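Local coordinates for protein SAP-like pentraxin (Limulus polyphemus, PDB 3FLP) that probably acts as a calcium-dependent lectin of the pentraxin family, binding sugars and holding two calcium ions in each subunit of a doubly stacked heptamer, at residues L34-R39 and N60-S65; L76-N81 and E126-G131; C103-G108 and A114-G119; T27-R32 and G191-W196; T139-Q144 and G151-Q156. All blocks are in the same frame, centred on the assembly; numbering follows the deposited sequence.

Interaction 1: L34-R39 and N60-S65; sequences LTVCQR and NQFITS. With CA (calcium ion), chain O.
Phe62, Leu34 and Val36 carry this contact, in which one aromatic ring reaches from strand 60-68 to meet two branched side chains of strand 33-42. Leu34 sets its CD2 methyl over the centre of the Phe62 ring, a CH-pi contact with CD2 3.8 Å from the ring centroid and only 1° off the normal. The methyl is therefore almost equally far from all six ring carbons. Phe62 swings its CG anti to the backbone N (chi1 -172°), which carries the ring across the gap between the two backbones. Val36 adds a second touch beside the first: its CG2 lies 4.0 Å from Phe62 CE1, approaching obliquely as the two side chains pass each other in opposite directions. Farther along, the strands are joined through a water between the buried side chains of Gln38 and Thr64, which donates to Gln38 OE1 at 2.7 Å and lies 2.8 Å from Thr64 OG1; that hydroxyl also bonds Phe51 N. At the other end of 60-65, Asn60 OD1 binds a calcium ion at 2.3 Å, while Asn60 ND2 bonds a water on the same metal and also Gln79. Asp59, Glu145, Gln146 and Asp147 complete the protein ligands. Gln61 and Phe62 form a classic beta bulge, directly after the metal ligand Asn60. The contact lies near the centre of the subunit, between the two sheets of the sandwich: strands 100-107 and 161-169 flank 33-42 in one sheet, and strands 48-55 and 73-80 flank 60-68 in the other.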
# COMPACT_ATOMS: atom_id res chain seq x y z
N LEU A 34 -28.90 -31.45 13.68
CA LEU A 34 -28.09 -31.71 12.51
C LEU A 34 -28.55 -30.90 11.31
O LEU A 34 -29.74 -30.79 11.04
CB LEU A 34 -28.14 -33.20 12.18
CG LEU A 34 -26.98 -33.79 11.38
CD1 LEU A 34 -25.70 -33.76 12.22
CD2 LEU A 34 -27.31 -35.23 11.00
N THR A 35 -27.59 -30.31 10.61
CA THR A 35 -27.89 -29.55 9.40
C THR A 35 -27.01 -30.14 8.30
O THR A 35 -25.78 -30.17 8.43
CB THR A 35 -27.57 -28.04 9.54
OG1 THR A 35 -28.41 -27.46 10.55
CG2 THR A 35 -27.82 -27.31 8.22
N VAL A 36 -27.64 -30.63 7.24
CA VAL A 36 -26.91 -31.23 6.13
C VAL A 36 -27.18 -30.38 4.88
O VAL A 36 -28.33 -30.27 4.42
CB VAL A 36 -27.35 -32.69 5.88
CG1 VAL A 36 -26.57 -33.29 4.70
CG2 VAL A 36 -27.14 -33.53 7.14
N CYS A 37 -26.13 -29.78 4.35
CA CYS A 37 -26.23 -28.94 3.16
C CYS A 37 -25.31 -29.50 2.07
O CYS A 37 -24.24 -30.03 2.37
CB CYS A 37 -25.76 -27.51 3.48
SG CYS A 37 -26.80 -26.26 4.33
N GLN A 38 -25.72 -29.39 0.82
CA GLN A 38 -24.89 -29.83 -0.30
C GLN A 38 -25.46 -29.38 -1.64
O GLN A 38 -26.62 -28.99 -1.74
CB GLN A 38 -24.72 -31.37 -0.32
CG GLN A 38 -25.84 -32.15 -0.97
CD GLN A 38 -26.91 -32.57 0.02
OE1 GLN A 38 -26.73 -33.53 0.77
NE2 GLN A 38 -28.02 -31.84 0.04
N ARG A 39 -24.62 -29.42 -2.67
CA ARG A 39 -25.04 -29.05 -4.01
C ARG A 39 -25.32 -30.35 -4.76
O ARG A 39 -24.50 -31.27 -4.73
CB ARG A 39 -23.94 -28.23 -4.69
CG ARG A 39 -23.71 -26.87 -4.01
CD ARG A 39 -22.38 -26.20 -4.36
NE ARG A 39 -22.11 -25.14 -3.41
CZ ARG A 39 -22.76 -23.97 -3.38
NH1 ARG A 39 -23.72 -23.72 -4.27
NH2 ARG A 39 -22.51 -23.09 -2.42
N ASN A 60 -31.93 -46.54 10.44
CA ASN A 60 -32.58 -45.33 9.96
C ASN A 60 -32.54 -44.17 10.97
O ASN A 60 -33.57 -43.58 11.29
CB ASN A 60 -34.03 -45.66 9.59
CG ASN A 60 -34.14 -46.58 8.37
OD1 ASN A 60 -33.17 -47.26 8.00
ND2 ASN A 60 -35.32 -46.62 7.75
N GLN A 61 -31.35 -43.84 11.45
CA GLN A 61 -31.19 -42.76 12.42
C GLN A 61 -31.52 -41.39 11.81
O GLN A 61 -32.24 -40.59 12.42
CB GLN A 61 -29.76 -42.75 12.96
CG GLN A 61 -29.50 -43.78 14.05
CD GLN A 61 -30.06 -43.35 15.41
OE1 GLN A 61 -30.83 -42.39 15.50
NE2 GLN A 61 -29.66 -44.05 16.46
N PHE A 62 -31.02 -41.14 10.62
CA PHE A 62 -31.25 -39.87 9.95
C PHE A 62 -31.08 -40.09 8.45
O PHE A 62 -30.02 -40.53 8.01
CB PHE A 62 -30.24 -38.85 10.48
CG PHE A 62 -30.49 -37.45 10.03
CD1 PHE A 62 -30.08 -37.03 8.77
CD2 PHE A 62 -31.12 -36.55 10.87
CE1 PHE A 62 -30.30 -35.72 8.36
CE2 PHE A 62 -31.33 -35.24 10.47
CZ PHE A 62 -30.92 -34.83 9.21
N ILE A 63 -32.12 -39.81 7.68
CA ILE A 63 -32.03 -40.01 6.24
C ILE A 63 -32.71 -38.90 5.45
O ILE A 63 -33.88 -38.58 5.69
CB ILE A 63 -32.66 -41.35 5.79
CG1 ILE A 63 -32.87 -42.27 7.00
CG2 ILE A 63 -31.75 -42.04 4.79
CD1 ILE A 63 -33.59 -43.56 6.66
N THR A 64 -31.98 -38.32 4.52
CA THR A 64 -32.52 -37.26 3.68
C THR A 64 -32.88 -37.87 2.33
O THR A 64 -32.27 -38.85 1.90
CB THR A 64 -31.49 -36.13 3.43
OG1 THR A 64 -30.34 -36.66 2.77
CG2 THR A 64 -31.08 -35.48 4.76
N SER A 65 -33.85 -37.28 1.66
CA SER A 65 -34.29 -37.78 0.37
C SER A 65 -34.97 -36.67 -0.42
O SER A 65 -35.22 -35.58 0.10
CB SER A 65 -35.29 -38.92 0.57
OG SER A 65 -36.40 -38.47 1.32
CA CA O . -32.83 -48.58 6.10
O HOH W 1 -28.89 -34.41 2.07
O HOH W 2 -35.11 -48.74 5.57

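Interaction 2: L76-N81 and E126-G131; sequences LGLQVN and ENVGKG
Val128 lays its CG1 methyl against two side chains of strand 73-80 at once, 4.0 Å from Val80 CG2 and 4.1 Å from Leu78 CD2. Leu78 and Val80 are two residues apart on the strand and so project from the same face, offering their methyls as neighbours to the loop residue. Val128 meets Val80 at about a right angle and Leu78 on a slant. With CG1 placed anti to its backbone N (chi1 177°), Val128 has this one branch directed at the pair, and CG1 makes both of its contacts with the strand. Val80 uses both of its branches: CG2 faces Val128, whereas CG1 rests 4.1 Å from Gly129 CA. Gly129 and Val80 have the nearest CA atoms, 5.5 Å apart, and the missing side chain of the glycine matters here, because a CB would run into Val80 CG1. The backbone of Gly129 also has a positive phi (61°), so the turn of the loop and the closeness of the valine both suit a residue without a side chain. The joint is apolar, and its three side chains are buried. Trp106 and Met113 help to enclose it, and Trp106 NE1 donates a hydrogen bond to Val128 O, tying the loop backbone to the other sheet. Leu78 also packs on Phe62 of the adjacent strand. This is packing at the margin of the pentraxin beta sandwich, where the long loop between strands 120-125 and 139-142 folds over the end of strand 73-80.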
# COMPACT_ATOMS: atom_id res chain seq x y z
N LEU A 76 -38.60 -32.30 -0.62
CA LEU A 76 -37.48 -32.73 0.20
C LEU A 76 -37.99 -33.48 1.42
O LEU A 76 -38.87 -32.99 2.14
CB LEU A 76 -36.63 -31.53 0.63
CG LEU A 76 -36.00 -30.74 -0.53
CD1 LEU A 76 -35.36 -29.47 0.01
CD2 LEU A 76 -34.97 -31.62 -1.25
N GLY A 77 -37.45 -34.67 1.64
CA GLY A 77 -37.88 -35.46 2.76
C GLY A 77 -36.82 -35.72 3.81
O GLY A 77 -35.62 -35.65 3.55
N LEU A 78 -37.30 -36.03 5.01
CA LEU A 78 -36.44 -36.32 6.14
C LEU A 78 -37.06 -37.43 6.97
O LEU A 78 -38.28 -37.49 7.16
CB LEU A 78 -36.26 -35.08 7.02
CG LEU A 78 -35.43 -35.29 8.29
CD1 LEU A 78 -34.00 -35.68 7.91
CD2 LEU A 78 -35.43 -34.01 9.13
N GLN A 79 -36.22 -38.33 7.47
CA GLN A 79 -36.67 -39.40 8.32
C GLN A 79 -35.69 -39.45 9.49
O GLN A 79 -34.48 -39.43 9.29
CB GLN A 79 -36.69 -40.74 7.56
CG GLN A 79 -36.85 -41.95 8.47
CD GLN A 79 -37.09 -43.26 7.72
OE1 GLN A 79 -36.91 -44.34 8.29
NE2 GLN A 79 -37.52 -43.17 6.47
N VAL A 80 -36.22 -39.46 10.71
CA VAL A 80 -35.39 -39.51 11.91
C VAL A 80 -35.86 -40.64 12.82
O VAL A 80 -37.05 -40.79 13.08
CB VAL A 80 -35.44 -38.18 12.71
CG1 VAL A 80 -34.57 -38.31 13.97
CG2 VAL A 80 -34.96 -37.03 11.85
N ASN A 81 -34.91 -41.43 13.29
CA ASN A 81 -35.18 -42.55 14.17
C ASN A 81 -36.32 -43.44 13.66
O ASN A 81 -37.28 -43.72 14.38
CB ASN A 81 -35.49 -42.06 15.59
CG ASN A 81 -35.32 -43.16 16.64
OD1 ASN A 81 -34.30 -43.85 16.66
ND2 ASN A 81 -36.31 -43.31 17.53
N GLU A 126 -43.35 -29.70 12.25
CA GLU A 126 -43.18 -29.98 13.66
C GLU A 126 -43.21 -31.47 13.96
O GLU A 126 -43.54 -32.28 13.10
CB GLU A 126 -44.28 -29.28 14.46
CG GLU A 126 -44.27 -27.75 14.37
CD GLU A 126 -42.92 -27.15 14.75
OE1 GLU A 126 -42.35 -27.56 15.78
OE2 GLU A 126 -42.44 -26.26 14.03
N ASN A 127 -42.83 -31.80 15.19
CA ASN A 127 -42.83 -33.17 15.65
C ASN A 127 -42.05 -34.17 14.81
O ASN A 127 -42.55 -35.25 14.48
CB ASN A 127 -44.27 -33.62 15.86
CG ASN A 127 -44.97 -32.78 16.91
OD1 ASN A 127 -44.60 -32.81 18.08
ND2 ASN A 127 -45.97 -32.00 16.49
N VAL A 128 -40.82 -33.81 14.46
CA VAL A 128 -39.95 -34.70 13.70
C VAL A 128 -38.79 -35.05 14.62
O VAL A 128 -37.90 -34.23 14.85
CB VAL A 128 -39.39 -34.04 12.42
CG1 VAL A 128 -38.44 -35.00 11.73
CG2 VAL A 128 -40.52 -33.65 11.48
N GLY A 129 -38.81 -36.27 15.15
CA GLY A 129 -37.75 -36.71 16.05
C GLY A 129 -37.64 -35.85 17.29
O GLY A 129 -36.55 -35.64 17.81
N LYS A 130 -38.78 -35.35 17.76
CA LYS A 130 -38.79 -34.50 18.94
C LYS A 130 -38.31 -35.27 20.17
O LYS A 130 -38.81 -36.35 20.47
CB LYS A 130 -40.19 -33.94 19.18
CG LYS A 130 -40.29 -33.06 20.42
CD LYS A 130 -41.57 -32.25 20.42
CE LYS A 130 -41.72 -31.47 21.72
NZ LYS A 130 -42.66 -30.32 21.54
N GLY A 131 -37.32 -34.70 20.86
CA GLY A 131 -36.77 -35.33 22.04
C GLY A 131 -35.77 -36.43 21.69
O GLY A 131 -35.19 -37.05 22.57

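Interaction 3: C103-G108 and A114-G119; sequences CHVWSG and AVYANG
Cys103 and Tyr116 exchange a pair of backbone hydrogen bonds, as do Val105 and Ala114, making this an antiparallel ladder with its strand segments at 165°. Tyr116 N donates to Cys103 O at 2.9 Å, and Cys103 N returns a bond to Tyr116 O. The second hydrogen-bonded pair is tighter on one side: Val105 N reaches Ala114 O at 2.7 Å, nearly in line with the carbonyl, with Ala114 N giving the bond back to Val105 O. Between them, His104 and Val115 form the non-hydrogen-bonded pair, where Val115 CA makes a CA-H...O contact of 3.3 Å with Cys103 O. Side-chain packing divides between the two faces. On the face with Cys103, Val105, Ala114 and Tyr116, Val105 CG2 comes 3.7 Å from Tyr116 CE1, meeting the ring on a slant, while Val105 CB rests on Ala114 CB. With CG anti to its carbonyl carbon (chi1 -59°), the Tyr116 ring runs along the ladder, to the level of Val105; its hydroxyl bonds Thr175 of helix 175-182. On the other face, His104 and Val115 run alongside each other in a common direction, Val115 CG1 standing 4.0 Å from His104 CD2 over one face of the imidazole. His104 NE2 makes a weak hydrogen bond with Gly77 O in the facing sheet. The covalent link is the disulfide from Cys103 to Cys37, which staples the hairpin 100-107/112-117 to strand 33-42 on one side, while strand 120-125 pairs with 112-117 on the other.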
# COMPACT_ATOMS: atom_id res chain seq x y z
N CYS A 103 -30.62 -28.05 1.51
CA CYS A 103 -30.20 -28.17 2.88
C CYS A 103 -31.35 -28.65 3.77
O CYS A 103 -32.49 -28.22 3.61
CB CYS A 103 -29.66 -26.82 3.39
SG CYS A 103 -28.60 -27.04 4.84
N HIS A 104 -31.04 -29.57 4.68
CA HIS A 104 -32.01 -30.11 5.62
C HIS A 104 -31.58 -29.67 7.01
O HIS A 104 -30.45 -29.91 7.42
CB HIS A 104 -32.04 -31.64 5.59
CG HIS A 104 -32.70 -32.22 4.39
ND1 HIS A 104 -32.18 -32.11 3.11
CD2 HIS A 104 -33.83 -32.97 4.26
CE1 HIS A 104 -32.95 -32.76 2.26
NE2 HIS A 104 -33.96 -33.29 2.93
N VAL A 105 -32.49 -29.02 7.74
CA VAL A 105 -32.21 -28.55 9.09
C VAL A 105 -33.09 -29.33 10.07
O VAL A 105 -34.31 -29.31 9.96
CB VAL A 105 -32.52 -27.04 9.21
CG1 VAL A 105 -32.47 -26.60 10.66
CG2 VAL A 105 -31.52 -26.25 8.36
N TRP A 106 -32.45 -30.00 11.03
CA TRP A 106 -33.19 -30.78 12.01
C TRP A 106 -32.77 -30.48 13.44
O TRP A 106 -31.58 -30.41 13.75
CB TRP A 106 -33.01 -32.28 11.79
CG TRP A 106 -33.65 -33.10 12.89
CD1 TRP A 106 -34.98 -33.25 13.13
CD2 TRP A 106 -32.97 -33.83 13.92
NE1 TRP A 106 -35.18 -34.02 14.25
CE2 TRP A 106 -33.96 -34.39 14.75
CE3 TRP A 106 -31.62 -34.06 14.22
CZ2 TRP A 106 -33.65 -35.18 15.87
CZ3 TRP A 106 -31.31 -34.84 15.33
CH2 TRP A 106 -32.33 -35.39 16.14
N SER A 107 -33.76 -30.34 14.31
CA SER A 107 -33.51 -30.07 15.72
C SER A 107 -34.32 -31.03 16.57
O SER A 107 -35.55 -30.97 16.58
CB SER A 107 -33.88 -28.63 16.06
OG SER A 107 -33.62 -28.37 17.43
N GLY A 108 -33.63 -31.92 17.28
CA GLY A 108 -34.32 -32.85 18.14
C GLY A 108 -34.74 -32.17 19.43
O GLY A 108 -35.56 -32.70 20.18
N ALA A 114 -36.76 -28.24 8.89
CA ALA A 114 -36.85 -27.16 7.92
C ALA A 114 -35.95 -27.49 6.75
O ALA A 114 -34.85 -28.01 6.93
CB ALA A 114 -36.43 -25.83 8.56
N VAL A 115 -36.42 -27.21 5.54
CA VAL A 115 -35.62 -27.48 4.35
C VAL A 115 -35.48 -26.22 3.52
O VAL A 115 -36.34 -25.33 3.56
CB VAL A 115 -36.22 -28.61 3.48
CG1 VAL A 115 -36.33 -29.88 4.31
CG2 VAL A 115 -37.58 -28.20 2.93
N TYR A 116 -34.39 -26.14 2.77
CA TYR A 116 -34.11 -24.99 1.94
C TYR A 116 -33.65 -25.38 0.54
O TYR A 116 -32.91 -26.35 0.36
CB TYR A 116 -33.02 -24.15 2.61
CG TYR A 116 -33.38 -23.66 3.99
CD1 TYR A 116 -33.35 -24.52 5.09
CD2 TYR A 116 -33.78 -22.35 4.20
CE1 TYR A 116 -33.71 -24.07 6.36
CE2 TYR A 116 -34.14 -21.89 5.44
CZ TYR A 116 -34.11 -22.76 6.52
OH TYR A 116 -34.48 -22.28 7.75
N ALA A 117 -34.08 -24.60 -0.45
CA ALA A 117 -33.70 -24.84 -1.83
C ALA A 117 -33.04 -23.55 -2.32
O ALA A 117 -33.64 -22.48 -2.24
CB ALA A 117 -34.93 -25.16 -2.66
N ASN A 118 -31.81 -23.67 -2.81
CA ASN A 118 -31.06 -22.52 -3.30
C ASN A 118 -30.97 -21.39 -2.28
O ASN A 118 -31.05 -20.20 -2.63
CB ASN A 118 -31.66 -22.01 -4.62
CG ASN A 118 -31.34 -22.93 -5.79
OD1 ASN A 118 -30.43 -23.76 -5.71
ND2 ASN A 118 -32.06 -22.77 -6.90
N GLY A 119 -30.82 -21.76 -1.01
CA GLY A 119 -30.69 -20.77 0.04
C GLY A 119 -31.97 -20.13 0.54
O GLY A 119 -31.92 -19.26 1.40

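Interaction 4: T27-R32 and G191-W196; sequences TLPAVR and GNVISW
Leu28 CD2 and Val193 CG1 are only 3.4 Å apart, closer than usual van der Waals contact, and this single methyl pair dominates the joint. The two side chains meet at about a right angle. With CD1 of Leu28 anti to CA (chi2 -175°), CD2 is the branch that turns to the valine, while CD1 packs on Val140 of strand 139-142. Val193 answers with the branch that stands anti to its backbone N. The same Leu28 CD2 methyl also touches Ile194, with CG1 of the isoleucine 4.3 Å from CD2. Pro29 adds a looser touch, its CD 4.5 Å from Val193 CG1. Val193 and Ile194 form a classic beta bulge opposite Val168, where strand 194-195 begins. The 27-32 loop also meets other copies of the protein: Thr27 O accepts a hydrogen bond from Gln26 of a second subunit, while Arg32 makes a cation-pi contact with Phe43 of a third. The joint is apolar packing at the margin of the pentraxin beta sandwich, where the loop that leads from strand 21-24 of one sheet to strand 33-42 of the other meets the short strand 194-195 beside subunit interfaces of the assembly.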
# COMPACT_ATOMS: atom_id res chain seq x y z
N THR A 27 -17.13 -42.40 12.24
CA THR A 27 -18.53 -42.36 12.65
C THR A 27 -18.80 -41.02 13.32
O THR A 27 -17.89 -40.36 13.82
CB THR A 27 -18.88 -43.51 13.63
OG1 THR A 27 -18.11 -43.36 14.83
CG2 THR A 27 -18.58 -44.85 13.00
N LEU A 28 -20.07 -40.61 13.32
CA LEU A 28 -20.44 -39.33 13.91
C LEU A 28 -20.55 -39.40 15.43
O LEU A 28 -20.67 -40.48 16.00
CB LEU A 28 -21.78 -38.86 13.33
CG LEU A 28 -21.88 -38.74 11.81
CD1 LEU A 28 -23.24 -38.16 11.43
CD2 LEU A 28 -20.78 -37.85 11.30
N PRO A 29 -20.47 -38.24 16.09
CA PRO A 29 -20.59 -38.22 17.55
C PRO A 29 -22.09 -38.18 17.83
O PRO A 29 -22.88 -38.12 16.89
CB PRO A 29 -19.92 -36.90 17.92
CG PRO A 29 -20.34 -36.01 16.78
CD PRO A 29 -20.12 -36.91 15.57
N ALA A 30 -22.48 -38.24 19.09
CA ALA A 30 -23.90 -38.15 19.43
C ALA A 30 -24.31 -36.72 19.10
O ALA A 30 -23.55 -35.79 19.34
CB ALA A 30 -24.10 -38.42 20.92
N VAL A 31 -25.50 -36.54 18.53
CA VAL A 31 -25.97 -35.19 18.20
C VAL A 31 -27.44 -35.03 18.54
O VAL A 31 -28.20 -36.00 18.48
CB VAL A 31 -25.81 -34.86 16.68
CG1 VAL A 31 -24.35 -34.98 16.24
CG2 VAL A 31 -26.70 -35.78 15.85
N ARG A 32 -27.84 -33.82 18.90
CA ARG A 32 -29.25 -33.59 19.17
C ARG A 32 -29.83 -32.69 18.09
O ARG A 32 -31.03 -32.45 18.04
CB ARG A 32 -29.49 -33.02 20.57
CG ARG A 32 -28.55 -31.95 21.06
CD ARG A 32 -29.07 -31.41 22.39
NE ARG A 32 -29.06 -32.39 23.47
CZ ARG A 32 -29.84 -32.32 24.56
NH1 ARG A 32 -30.70 -31.32 24.70
NH2 ARG A 32 -29.74 -33.22 25.52
N GLY A 191 -18.75 -27.42 7.33
CA GLY A 191 -19.40 -28.01 8.49
C GLY A 191 -18.39 -28.48 9.52
O GLY A 191 -17.27 -28.83 9.17
N ASN A 192 -18.79 -28.49 10.79
CA ASN A 192 -17.91 -28.93 11.87
C ASN A 192 -17.96 -30.45 12.08
O ASN A 192 -17.07 -31.02 12.69
CB ASN A 192 -18.25 -28.21 13.19
CG ASN A 192 -19.57 -28.68 13.80
OD1 ASN A 192 -20.60 -28.74 13.13
ND2 ASN A 192 -19.53 -28.99 15.08
N VAL A 193 -19.01 -31.09 11.57
CA VAL A 193 -19.14 -32.54 11.70
C VAL A 193 -18.50 -33.16 10.45
O VAL A 193 -17.63 -34.02 10.55
CB VAL A 193 -20.63 -32.95 11.79
CG1 VAL A 193 -20.76 -34.46 11.85
CG2 VAL A 193 -21.25 -32.32 13.03
N ILE A 194 -18.95 -32.72 9.28
CA ILE A 194 -18.39 -33.18 8.01
C ILE A 194 -18.10 -31.97 7.14
O ILE A 194 -18.97 -31.13 6.92
CB ILE A 194 -19.37 -34.10 7.23
CG1 ILE A 194 -19.49 -35.47 7.90
CG2 ILE A 194 -18.88 -34.28 5.79
CD1 ILE A 194 -20.43 -36.42 7.17
N SER A 195 -16.86 -31.87 6.68
CA SER A 195 -16.45 -30.79 5.79
C SER A 195 -16.01 -31.48 4.50
O SER A 195 -15.10 -32.30 4.52
CB SER A 195 -15.29 -30.00 6.40
OG SER A 195 -14.84 -29.00 5.50
N TRP A 196 -16.68 -31.15 3.40
CA TRP A 196 -16.39 -31.76 2.11
C TRP A 196 -14.91 -31.85 1.77
O TRP A 196 -14.19 -30.86 1.77
CB TRP A 196 -17.12 -30.99 1.00
CG TRP A 196 -17.12 -31.70 -0.33
CD1 TRP A 196 -16.80 -31.17 -1.54
CD2 TRP A 196 -17.55 -33.04 -0.58
NE1 TRP A 196 -17.01 -32.09 -2.54
CE2 TRP A 196 -17.47 -33.25 -1.98
CE3 TRP A 196 -17.99 -34.09 0.23
CZ2 TRP A 196 -17.83 -34.46 -2.58
CZ3 TRP A 196 -18.35 -35.29 -0.36
CH2 TRP A 196 -18.27 -35.47 -1.76

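Interaction 5: T139-Q144 and G151-Q156; sequences TVVIGQ and GGFEEQ. With CA (calcium ion), chain P.
Gln144 and Phe153 make the tight half of this contact, crossing at about a right angle with the CB of Gln144 over one face of the ring. The CB lies 3.6 Å from the ring centroid, 24° off the normal, in a CH-pi contact displaced toward Phe153 CD1, which is 3.3 Å from that CB. Gly151 CA covers the opposite face, so the ring is sandwiched between the glutamine and its own loop. Val141 CG1 adds an oblique touch, 4.0 Å from Phe153 CE1. Gln144 is bent at chi2 (-65°), which turns its amide past the ring; NE2 bonds Pro20 O and Thr14 OG1. The outer half is looser and wet. There a water donates to Gln144 OE1 at 2.8 Å and accepts from Glu154 N at 3.0 Å, bridging segments whose polar groups do not bond directly. Exposed Glu154 points away, and its OE1 binds a calcium ion at 2.3 Å. A water on that metal donates to Gly152 O. Glu145, Asp147 and Glu157 supply the other protein ligands. The packed aromatic thus ties the calcium loop to the end of strand 139-142, an arrangement belonging to the two-calcium site of pentraxins.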
# COMPACT_ATOMS: atom_id res chain seq x y z
N THR A 139 -22.82 -44.28 11.25
CA THR A 139 -22.06 -44.44 10.01
C THR A 139 -22.82 -43.72 8.90
O THR A 139 -24.01 -43.95 8.70
CB THR A 139 -21.92 -45.94 9.61
OG1 THR A 139 -21.11 -46.62 10.57
CG2 THR A 139 -21.27 -46.08 8.24
N VAL A 140 -22.12 -42.85 8.16
CA VAL A 140 -22.75 -42.11 7.07
C VAL A 140 -22.44 -42.66 5.68
O VAL A 140 -21.27 -42.85 5.32
CB VAL A 140 -22.33 -40.61 7.08
CG1 VAL A 140 -22.92 -39.89 5.87
CG2 VAL A 140 -22.80 -39.94 8.36
N VAL A 141 -23.49 -42.90 4.91
CA VAL A 141 -23.35 -43.38 3.53
C VAL A 141 -24.06 -42.37 2.64
O VAL A 141 -25.14 -41.87 2.99
CB VAL A 141 -24.01 -44.76 3.32
CG1 VAL A 141 -24.25 -44.99 1.84
CG2 VAL A 141 -23.10 -45.87 3.86
N ILE A 142 -23.47 -42.06 1.49
CA ILE A 142 -24.06 -41.12 0.55
C ILE A 142 -24.46 -41.84 -0.74
O ILE A 142 -23.69 -42.61 -1.30
CB ILE A 142 -23.06 -39.99 0.17
CG1 ILE A 142 -22.57 -39.27 1.43
CG2 ILE A 142 -23.74 -39.00 -0.77
CD1 ILE A 142 -23.63 -38.55 2.20
N GLY A 143 -25.69 -41.58 -1.20
CA GLY A 143 -26.14 -42.18 -2.44
C GLY A 143 -26.93 -43.47 -2.34
O GLY A 143 -27.53 -43.91 -3.32
N GLN A 144 -26.91 -44.10 -1.17
CA GLN A 144 -27.65 -45.34 -0.95
C GLN A 144 -28.30 -45.28 0.44
O GLN A 144 -27.87 -44.51 1.29
CB GLN A 144 -26.71 -46.56 -1.02
CG GLN A 144 -25.95 -46.78 -2.33
CD GLN A 144 -26.85 -47.10 -3.52
OE1 GLN A 144 -27.97 -47.60 -3.37
NE2 GLN A 144 -26.37 -46.82 -4.72
N GLY A 151 -24.18 -51.05 4.39
CA GLY A 151 -24.68 -51.98 3.39
C GLY A 151 -26.18 -52.19 3.37
O GLY A 151 -26.94 -51.35 3.87
N GLY A 152 -26.60 -53.32 2.80
CA GLY A 152 -28.01 -53.65 2.70
C GLY A 152 -28.72 -52.66 1.80
O GLY A 152 -29.87 -52.30 2.05
N PHE A 153 -28.03 -52.22 0.75
CA PHE A 153 -28.57 -51.24 -0.19
C PHE A 153 -29.67 -51.81 -1.08
O PHE A 153 -29.70 -53.01 -1.37
CB PHE A 153 -27.46 -50.69 -1.08
CG PHE A 153 -26.29 -50.11 -0.32
CD1 PHE A 153 -26.50 -49.33 0.81
CD2 PHE A 153 -24.99 -50.34 -0.75
CE1 PHE A 153 -25.42 -48.79 1.51
CE2 PHE A 153 -23.91 -49.80 -0.05
CZ PHE A 153 -24.12 -49.03 1.08
N GLU A 154 -30.57 -50.94 -1.53
CA GLU A 154 -31.68 -51.32 -2.40
C GLU A 154 -31.73 -50.35 -3.58
O GLU A 154 -31.79 -49.13 -3.38
CB GLU A 154 -33.01 -51.29 -1.64
CG GLU A 154 -33.13 -52.37 -0.59
CD GLU A 154 -34.44 -52.31 0.17
OE1 GLU A 154 -34.61 -51.39 1.01
OE2 GLU A 154 -35.30 -53.18 -0.07
N GLU A 155 -31.73 -50.88 -4.79
CA GLU A 155 -31.73 -50.04 -5.98
C GLU A 155 -32.87 -49.03 -6.07
O GLU A 155 -32.67 -47.92 -6.57
CB GLU A 155 -31.67 -50.90 -7.26
CG GLU A 155 -32.70 -52.01 -7.37
CD GLU A 155 -32.50 -52.89 -8.61
OE1 GLU A 155 -31.41 -53.48 -8.77
OE2 GLU A 155 -33.45 -53.00 -9.42
N GLN A 156 -34.06 -49.39 -5.59
CA GLN A 156 -35.18 -48.46 -5.65
C GLN A 156 -35.08 -47.29 -4.67
O GLN A 156 -35.88 -46.37 -4.72
CB GLN A 156 -36.50 -49.21 -5.46
CG GLN A 156 -36.90 -50.05 -6.67
CD GLN A 156 -38.30 -50.64 -6.55
OE1 GLN A 156 -38.57 -51.44 -5.64
NE2 GLN A 156 -39.19 -50.25 -7.45
CA CA P . -33.56 -50.03 2.53
O HOH W 3 -29.92 -47.99 -1.47
O HOH W 4 -31.47 -50.21 1.43
O HOH W 5 -35.76 -49.40 3.12

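The five contacts spread over one beta sandwich. Interaction 1 lies nearest its centre, between the sheets, with interaction 2 about 11 Å and interaction 3 about 9 Å away, centre to centre. Strands 60-68 and 73-80 are sheet neighbours that join interactions 1 and 2, and Asn60 ND2 bonds Gln79 OE1 between them; the disulfide Cys37-Cys103 joins 1 to 3. Along the chain interaction 3 is nested within interaction 2, and interaction 4 encloses all the others. Interactions 3 and 5 fall on opposite sides of the subunit centre, about 21 Å apart. Interactions 1 and 5 each contribute a ligand to the paired calcium ions, while interaction 4 lies beside subunit contacts.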